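ABC transporter ATP-binding/permease protein Rv1747 (PDB 6CCD) translocates an unknown substrate across the mycobacterial membrane at the cost of ATP and is required for virulence, its FHA domains being required for phosphorylation by PknF. Local coordinates at residues V39-L51 with H88-E100. Numbering follows the deposited sequence.
Sequences VAHPLISRAHLLL and HIGNPDGPALDFE. With SO4 (sulfate ion), chain B.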
ATOM      1  N   VAL A  39       9.152  -0.677  -4.428  1.00 14.83           N
ATOM      2  CA  VAL A  39       8.829   0.235  -5.519  1.00 15.16           C
ATOM      3  C   VAL A  39      10.019   1.180  -5.647  1.00 18.39           C
ATOM      4  O   VAL A  39      10.257   1.983  -4.754  1.00 13.25           O
ATOM      5  CB  VAL A  39       7.536   1.025  -5.243  1.00 16.19           C
ATOM      6  CG1 VAL A  39       7.239   2.001  -6.379  1.00 18.43           C
ATOM      7  CG2 VAL A  39       6.347   0.073  -5.015  1.00 15.87           C
ATOM      8  N   ALA A  40      10.776   1.063  -6.737  1.00 13.54           N
ATOM      9  CA  ALA A  40      12.089   1.708  -6.823  1.00 17.55           C
ATOM     10  C   ALA A  40      12.063   3.166  -7.294  1.00 16.26           C
ATOM     11  O   ALA A  40      13.078   3.852  -7.223  1.00 16.22           O
ATOM     12  CB  ALA A  40      13.018   0.885  -7.752  1.00 16.35           C
ATOM     13  N   HIS A  41      10.922   3.649  -7.772  1.00 13.95           N
ATOM     14  CA  HIS A  41      10.898   5.001  -8.320  1.00 13.85           C
ATOM     15  C   HIS A  41      11.355   6.055  -7.292  1.00 17.02           C
ATOM     16  O   HIS A  41      10.986   5.984  -6.122  1.00 15.63           O
ATOM     17  CB  HIS A  41       9.497   5.343  -8.837  1.00 16.24           C
ATOM     18  CG  HIS A  41       9.486   6.514  -9.762  1.00 20.62           C
ATOM     19  ND1 HIS A  41       9.466   7.814  -9.309  1.00 17.95           N
ATOM     20  CD2 HIS A  41       9.550   6.583 -11.114  1.00 17.98           C
ATOM     21  CE1 HIS A  41       9.496   8.638 -10.344  1.00 21.84           C
ATOM     22  NE2 HIS A  41       9.542   7.915 -11.450  1.00 19.89           N
ATOM     23  N   PRO A  42      12.179   7.031  -7.722  1.00 16.50           N
ATOM     24  CA  PRO A  42      12.753   8.001  -6.770  1.00 15.38           C
ATOM     25  C   PRO A  42      11.724   8.872  -6.029  1.00 15.16           C
ATOM     26  O   PRO A  42      12.068   9.477  -5.019  1.00 16.21           O
ATOM     27  CB  PRO A  42      13.656   8.880  -7.657  1.00 18.52           C
ATOM     28  CG  PRO A  42      13.237   8.614  -9.047  1.00 20.93           C
ATOM     29  CD  PRO A  42      12.741   7.197  -9.073  1.00 18.31           C
ATOM     30  N   LEU A  43      10.488   8.933  -6.509  1.00 14.89           N
ATOM     31  CA  LEU A  43       9.437   9.643  -5.766  1.00 18.06           C
ATOM     32  C   LEU A  43       9.143   8.989  -4.415  1.00 16.42           C
ATOM     33  O   LEU A  43       8.617   9.620  -3.492  1.00 17.12           O
ATOM     34  CB  LEU A  43       8.151   9.684  -6.583  1.00 19.01           C
ATOM     35  CG  LEU A  43       8.067  10.673  -7.753  1.00 19.38           C
ATOM     36  CD1 LEU A  43       6.810  10.385  -8.552  1.00 21.04           C
ATOM     37  CD2 LEU A  43       8.046  12.080  -7.199  1.00 21.86           C
ATOM     38  N   ILE A  44       9.478   7.709  -4.311  1.00 14.17           N
ATOM     39  CA  ILE A  44       9.029   6.890  -3.188  1.00 13.57           C
ATOM     40  C   ILE A  44      10.049   6.832  -2.044  1.00 15.41           C
ATOM     41  O   ILE A  44      11.248   6.671  -2.270  1.00 16.24           O
ATOM     42  CB  ILE A  44       8.692   5.478  -3.700  1.00 15.17           C
ATOM     43  CG1 ILE A  44       7.671   5.594  -4.840  1.00 16.00           C
ATOM     44  CG2 ILE A  44       8.129   4.585  -2.593  1.00 13.32           C
ATOM     45  CD1 ILE A  44       6.469   6.537  -4.516  1.00 14.46           C
ATOM     46  N   SER A  45       9.561   6.987  -0.813  1.00 13.89           N
ATOM     47  CA  SER A  45      10.405   6.894   0.376  1.00 18.18           C
ATOM     48  C   SER A  45      10.771   5.439   0.676  1.00 13.95           C
ATOM     49  O   SER A  45      10.108   4.524   0.207  1.00 13.47           O
ATOM     50  CB  SER A  45       9.689   7.521   1.578  1.00 17.79           C
ATOM     51  OG  SER A  45       9.441   8.896   1.339  1.00 17.62           O
ATOM     52  N   ARG A  46      11.820   5.222   1.463  1.00 13.46           N
ATOM     53  CA  ARG A  46      12.274   3.854   1.729  1.00 15.71           C
ATOM     54  C   ARG A  46      11.206   3.009   2.410  1.00 15.47           C
ATOM     55  O   ARG A  46      10.975   1.864   2.022  1.00 13.76           O
ATOM     56  CB  ARG A  46      13.559   3.891   2.549  1.00 19.19           C
ATOM     57  CG  ARG A  46      14.728   4.420   1.695  1.00 22.53           C
ATOM     58  CD  ARG A  46      16.041   4.428   2.418  1.00 32.28           C
ATOM     59  NE  ARG A  46      16.537   3.089   2.718  1.00 34.23           N
ATOM     60  CZ  ARG A  46      17.794   2.846   3.072  1.00 40.75           C
ATOM     61  NH1 ARG A  46      18.657   3.850   3.138  1.00 37.60           N
ATOM     62  NH2 ARG A  46      18.190   1.613   3.353  1.00 44.36           N
ATOM     63  N   ALA A  47      10.543   3.574   3.413  1.00 14.43           N
ATOM     64  CA  ALA A  47       9.385   2.911   4.023  1.00 15.54           C
ATOM     65  C   ALA A  47       8.199   3.839   3.833  1.00 17.60           C
ATOM     66  O   ALA A  47       7.880   4.626   4.713  1.00 18.64           O
ATOM     67  CB  ALA A  47       9.621   2.614   5.501  1.00 15.71           C
ATOM     68  N   HIS A  48       7.574   3.755   2.664  1.00 14.51           N
ATOM     69  CA  HIS A  48       6.616   4.756   2.211  1.00 12.77           C
ATOM     70  C   HIS A  48       5.213   4.538   2.798  1.00 12.99           C
ATOM     71  O   HIS A  48       4.580   5.480   3.300  1.00 13.82           O
ATOM     72  CB  HIS A  48       6.577   4.736   0.664  1.00 12.43           C
ATOM     73  CG  HIS A  48       5.909   5.924   0.050  1.00 12.59           C
ATOM     74  ND1 HIS A  48       6.617   6.977  -0.493  1.00 13.13           N
ATOM     75  CD2 HIS A  48       4.597   6.230  -0.112  1.00 13.01           C
ATOM     76  CE1 HIS A  48       5.774   7.879  -0.965  1.00 16.02           C
ATOM     77  NE2 HIS A  48       4.540   7.455  -0.743  1.00 11.64           N
ATOM     78  N   LEU A  49       4.725   3.300   2.722  1.00 12.83           N
ATOM     79  CA  LEU A  49       3.442   2.922   3.312  1.00 10.97           C
ATOM     80  C   LEU A  49       3.590   1.792   4.313  1.00 14.32           C
ATOM     81  O   LEU A  49       4.457   0.935   4.148  1.00 14.27           O
ATOM     82  CB  LEU A  49       2.457   2.447   2.248  1.00 12.13           C
ATOM     83  CG  LEU A  49       2.088   3.351   1.088  1.00 11.36           C
ATOM     84  CD1 LEU A  49       1.051   2.614   0.265  1.00 12.23           C
ATOM     85  CD2 LEU A  49       1.533   4.700   1.603  1.00  9.37           C
ATOM     86  N   LEU A  50       2.712   1.771   5.313  1.00 12.97           N
ATOM     87  CA  LEU A  50       2.491   0.570   6.115  1.00 12.12           C
ATOM     88  C   LEU A  50       1.132   0.010   5.764  1.00 11.99           C
ATOM     89  O   LEU A  50       0.151   0.752   5.735  1.00 14.84           O
ATOM     90  CB  LEU A  50       2.567   0.881   7.614  1.00 12.06           C
ATOM     91  CG  LEU A  50       3.923   1.447   8.042  1.00 14.46           C
ATOM     92  CD1 LEU A  50       3.897   1.814   9.518  1.00 18.60           C
ATOM     93  CD2 LEU A  50       5.024   0.432   7.747  1.00 17.15           C
ATOM     94  N   LEU A  51       1.056  -1.291   5.504  1.00 13.01           N
ATOM     95  CA  LEU A  51      -0.249  -1.934   5.326  1.00 12.01           C
ATOM     96  C   LEU A  51      -0.537  -2.792   6.543  1.00 16.16           C
ATOM     97  O   LEU A  51       0.346  -3.491   7.012  1.00 14.65           O
ATOM     98  CB  LEU A  51      -0.284  -2.802   4.062  1.00 15.79           C
ATOM     99  CG  LEU A  51       0.345  -2.184   2.810  1.00 13.96           C
ATOM    100  CD1 LEU A  51       0.284  -3.160   1.632  1.00 13.75           C
ATOM    101  CD2 LEU A  51      -0.361  -0.864   2.454  1.00 13.37           C
ATOM    102  N   HIS A  88      -2.334   5.493  -5.743  1.00 14.30           N
ATOM    103  CA  HIS A  88      -1.035   5.883  -6.277  1.00 14.02           C
ATOM    104  C   HIS A  88      -0.177   6.430  -5.151  1.00 14.46           C
ATOM    105  O   HIS A  88      -0.673   7.123  -4.272  1.00 15.47           O
ATOM    106  CB  HIS A  88      -1.179   6.934  -7.375  1.00 16.70           C
ATOM    107  CG  HIS A  88      -1.941   6.453  -8.566  1.00 16.04           C
ATOM    108  ND1 HIS A  88      -1.322   5.964  -9.696  1.00 19.62           N
ATOM    109  CD2 HIS A  88      -3.271   6.363  -8.797  1.00 17.47           C
ATOM    110  CE1 HIS A  88      -2.237   5.611 -10.579  1.00 18.53           C
ATOM    111  NE2 HIS A  88      -3.428   5.844 -10.059  1.00 24.25           N
ATOM    112  N   ILE A  89       1.117   6.127  -5.181  1.00 14.36           N
ATOM    113  CA  ILE A  89       2.031   6.726  -4.231  1.00 13.72           C
ATOM    114  C   ILE A  89       2.997   7.648  -4.963  1.00 16.60           C
ATOM    115  O   ILE A  89       3.341   7.395  -6.122  1.00 15.51           O
ATOM    116  CB  ILE A  89       2.809   5.657  -3.443  1.00 15.57           C
ATOM    117  CG1 ILE A  89       3.386   4.603  -4.397  1.00 13.66           C
ATOM    118  CG2 ILE A  89       1.880   4.964  -2.428  1.00 12.20           C
ATOM    119  CD1 ILE A  89       4.199   3.523  -3.665  1.00 15.58           C
ATOM    120  N   GLY A  90       3.419   8.710  -4.283  1.00 17.27           N
ATOM    121  CA  GLY A  90       4.416   9.632  -4.821  1.00 13.98           C
ATOM    122  C   GLY A  90       3.838  10.811  -5.584  1.00 15.24           C
ATOM    123  O   GLY A  90       4.452  11.865  -5.652  1.00 18.82           O
ATOM    124  N   ASN A  91       2.656  10.617  -6.158  1.00 14.69           N
ATOM    125  CA  ASN A  91       1.997  11.614  -7.000  1.00 17.04           C
ATOM    126  C   ASN A  91       0.696  11.001  -7.484  1.00 16.93           C
ATOM    127  O   ASN A  91       0.547   9.787  -7.410  1.00 18.55           O
ATOM    128  CB  ASN A  91       2.879  12.012  -8.200  1.00 19.87           C
ATOM    129  CG  ASN A  91       3.532  13.380  -8.024  1.00 21.63           C
ATOM    130  OD1 ASN A  91       3.095  14.196  -7.208  1.00 20.30           O
ATOM    131  ND2 ASN A  91       4.584  13.629  -8.793  1.00 26.45           N
ATOM    132  N   PRO A  92      -0.243  11.822  -7.999  1.00 18.64           N
ATOM    133  CA  PRO A  92      -1.475  11.249  -8.554  1.00 18.88           C
ATOM    134  C   PRO A  92      -1.206  10.267  -9.700  1.00 18.59           C
ATOM    135  O   PRO A  92      -1.995   9.344  -9.921  1.00 21.87           O
ATOM    136  CB  PRO A  92      -2.243  12.482  -9.062  1.00 22.49           C
ATOM    137  CG  PRO A  92      -1.211  13.551  -9.207  1.00 18.88           C
ATOM    138  CD  PRO A  92      -0.249  13.293  -8.077  1.00 17.82           C
ATOM    139  N   ASP A  93      -0.117  10.476 -10.431  1.00 15.95           N
ATOM    140  CA  ASP A  93       0.265   9.547 -11.490  1.00 21.05           C
ATOM    141  C   ASP A  93       1.543   8.788 -11.154  1.00 25.26           C
ATOM    142  O   ASP A  93       2.240   8.317 -12.054  1.00 25.12           O
ATOM    143  CB  ASP A  93       0.458  10.285 -12.813  1.00 18.49           C
ATOM    144  CG  ASP A  93       1.551  11.320 -12.740  1.00 23.00           C
ATOM    145  OD1 ASP A  93       1.955  11.684 -11.609  1.00 22.42           O
ATOM    146  OD2 ASP A  93       1.998  11.783 -13.815  1.00 25.74           O
ATOM    147  N   GLY A  94       1.865   8.677  -9.868  1.00 19.46           N
ATOM    148  CA  GLY A  94       3.020   7.903  -9.454  1.00 18.11           C
ATOM    149  C   GLY A  94       2.689   6.422  -9.509  1.00 17.11           C
ATOM    150  O   GLY A  94       1.608   6.057  -9.960  1.00 17.01           O
ATOM    151  N   PRO A  95       3.626   5.565  -9.065  1.00 15.81           N
ATOM    152  CA  PRO A  95       3.429   4.106  -9.067  1.00 15.85           C
ATOM    153  C   PRO A  95       2.065   3.710  -8.498  1.00 18.36           C
ATOM    154  O   PRO A  95       1.635   4.232  -7.459  1.00 16.73           O
ATOM    155  CB  PRO A  95       4.573   3.606  -8.188  1.00 15.72           C
ATOM    156  CG  PRO A  95       5.674   4.605  -8.441  1.00 18.44           C
ATOM    157  CD  PRO A  95       4.966   5.941  -8.574  1.00 16.52           C
ATOM    158  N   ALA A  96       1.371   2.824  -9.202  1.00 13.99           N
ATOM    159  CA  ALA A  96       0.031   2.425  -8.798  1.00 15.29           C
ATOM    160  C   ALA A  96       0.077   1.116  -8.012  1.00 18.36           C
ATOM    161  O   ALA A  96       0.823   0.197  -8.366  1.00 18.70           O
ATOM    162  CB  ALA A  96      -0.873   2.276 -10.029  1.00 21.36           C
ATOM    163  N   LEU A  97      -0.704   1.043  -6.942  1.00 16.61           N
ATOM    164  CA  LEU A  97      -0.888  -0.199  -6.195  1.00 19.70           C
ATOM    165  C   LEU A  97      -2.349  -0.643  -6.287  1.00 17.49           C
ATOM    166  O   LEU A  97      -3.255   0.146  -6.050  1.00 18.21           O
ATOM    167  CB  LEU A  97      -0.495  -0.021  -4.719  1.00 16.10           C
ATOM    168  CG  LEU A  97       0.885   0.552  -4.421  1.00 19.90           C
ATOM    169  CD1 LEU A  97       0.991   0.853  -2.926  1.00 19.37           C
ATOM    170  CD2 LEU A  97       1.998  -0.387  -4.878  1.00 18.25           C
ATOM    171  N   ASP A  98      -2.567  -1.902  -6.639  1.00 17.88           N
ATOM    172  CA  ASP A  98      -3.903  -2.473  -6.662  1.00 18.18           C
ATOM    173  C   ASP A  98      -4.069  -3.394  -5.465  1.00 21.90           C
ATOM    174  O   ASP A  98      -3.282  -4.321  -5.284  1.00 21.52           O
ATOM    175  CB  ASP A  98      -4.150  -3.250  -7.956  1.00 19.77           C
ATOM    176  CG  ASP A  98      -4.350  -2.344  -9.148  1.00 31.10           C
ATOM    177  OD1 ASP A  98      -5.045  -1.322  -8.991  1.00 26.82           O
ATOM    178  OD2 ASP A  98      -3.818  -2.651 -10.239  1.00 33.83           O
ATOM    179  N   PHE A  99      -5.090  -3.136  -4.655  1.00 19.19           N
ATOM    180  CA  PHE A  99      -5.346  -3.948  -3.470  1.00 22.02           C
ATOM    181  C   PHE A  99      -6.530  -4.861  -3.704  1.00 27.71           C
ATOM    182  O   PHE A  99      -7.528  -4.452  -4.294  1.00 28.73           O
ATOM    183  CB  PHE A  99      -5.626  -3.071  -2.247  1.00 20.66           C
ATOM    184  CG  PHE A  99      -4.495  -2.174  -1.862  1.00 19.74           C
ATOM    185  CD1 PHE A  99      -3.254  -2.698  -1.554  1.00 17.96           C
ATOM    186  CD2 PHE A  99      -4.681  -0.804  -1.770  1.00 19.57           C
ATOM    187  CE1 PHE A  99      -2.214  -1.879  -1.182  1.00 21.09           C
ATOM    188  CE2 PHE A  99      -3.648   0.017  -1.390  1.00 19.95           C
ATOM    189  CZ  PHE A  99      -2.412  -0.516  -1.101  1.00 20.57           C
ATOM    190  N   GLU A 100      -6.442  -6.097  -3.233  1.00 26.36           N
ATOM    191  CA  GLU A 100      -7.607  -6.965  -3.313  1.00 22.31           C
ATOM    192  C   GLU A 100      -7.724  -7.770  -2.030  1.00 21.74           C
ATOM    193  O   GLU A 100      -6.746  -8.330  -1.551  1.00 22.23           O
ATOM    194  CB  GLU A 100      -7.512  -7.860  -4.547  1.00 27.77           C
ATOM    195  CG  GLU A 100      -8.195  -9.201  -4.440  1.00 42.37           C
ATOM    196  CD  GLU A 100      -8.005 -10.024  -5.703  1.00 61.47           C
ATOM    197  OE1 GLU A 100      -8.191  -9.450  -6.799  1.00 65.10           O
ATOM    198  OE2 GLU A 100      -7.670 -11.230  -5.607  1.00 57.57           O
TER
HETATM  199  S   SO4 B 201      13.933   8.282   2.144  1.00 49.66           S
HETATM  200  O1  SO4 B 201      13.328   7.515   3.229  1.00 37.32           O
HETATM  201  O2  SO4 B 201      13.465   9.668   2.227  1.00 51.85           O
HETATM  202  O3  SO4 B 201      15.398   8.244   2.198  1.00 49.44           O
HETATM  203  O4  SO4 B 201      13.510   7.705   0.877  1.00 48.06           O
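I89 lies between three side chains of 39-51. I44 crosses it at about a right angle, CD1 resting 3.6 Å from I89 CG1, a branch held between backbone N and carbonyl carbon (chi1 48°). H48 slides past in the reverse direction, its NE2 3.7 Å from I89 CB, while L49 CD1 packs on I89 CG2. The same L49 methyl meets L97 tip to tip, CD1 to CD1 at 3.6 Å, and farther along L51 CD1 approaches F99 CE1. Just after strand 37-38, V39 CG1, anti to the backbone N (chi1 178°), lies 3.6 Å from P95 CB. I44 CD1 also rests 3.7 Å from G90 CA, with L43 CB close by. The H48 ring is gripped at both nitrogens: ND1 accepts S45 N in the ring plane (3.0 Å, 163°), and NE2 bonds to G68 O. These bonds probably help hold the loop, whose R46 N donates to a sulfate oxygen, O1, at 3.3 Å; R31 also binds the sulfate, which probably marks the phosphothreonine-binding surface of this first FHA domain. H48 and L49 form a classic bulge opposite V29. Beyond the loop, L49 and L51 of strand 49-54 face L97 and F99 of strand 96-101, joining the two sheets of the FHA beta sandwich, with Y14 and V12 of strand 10-14 alongside.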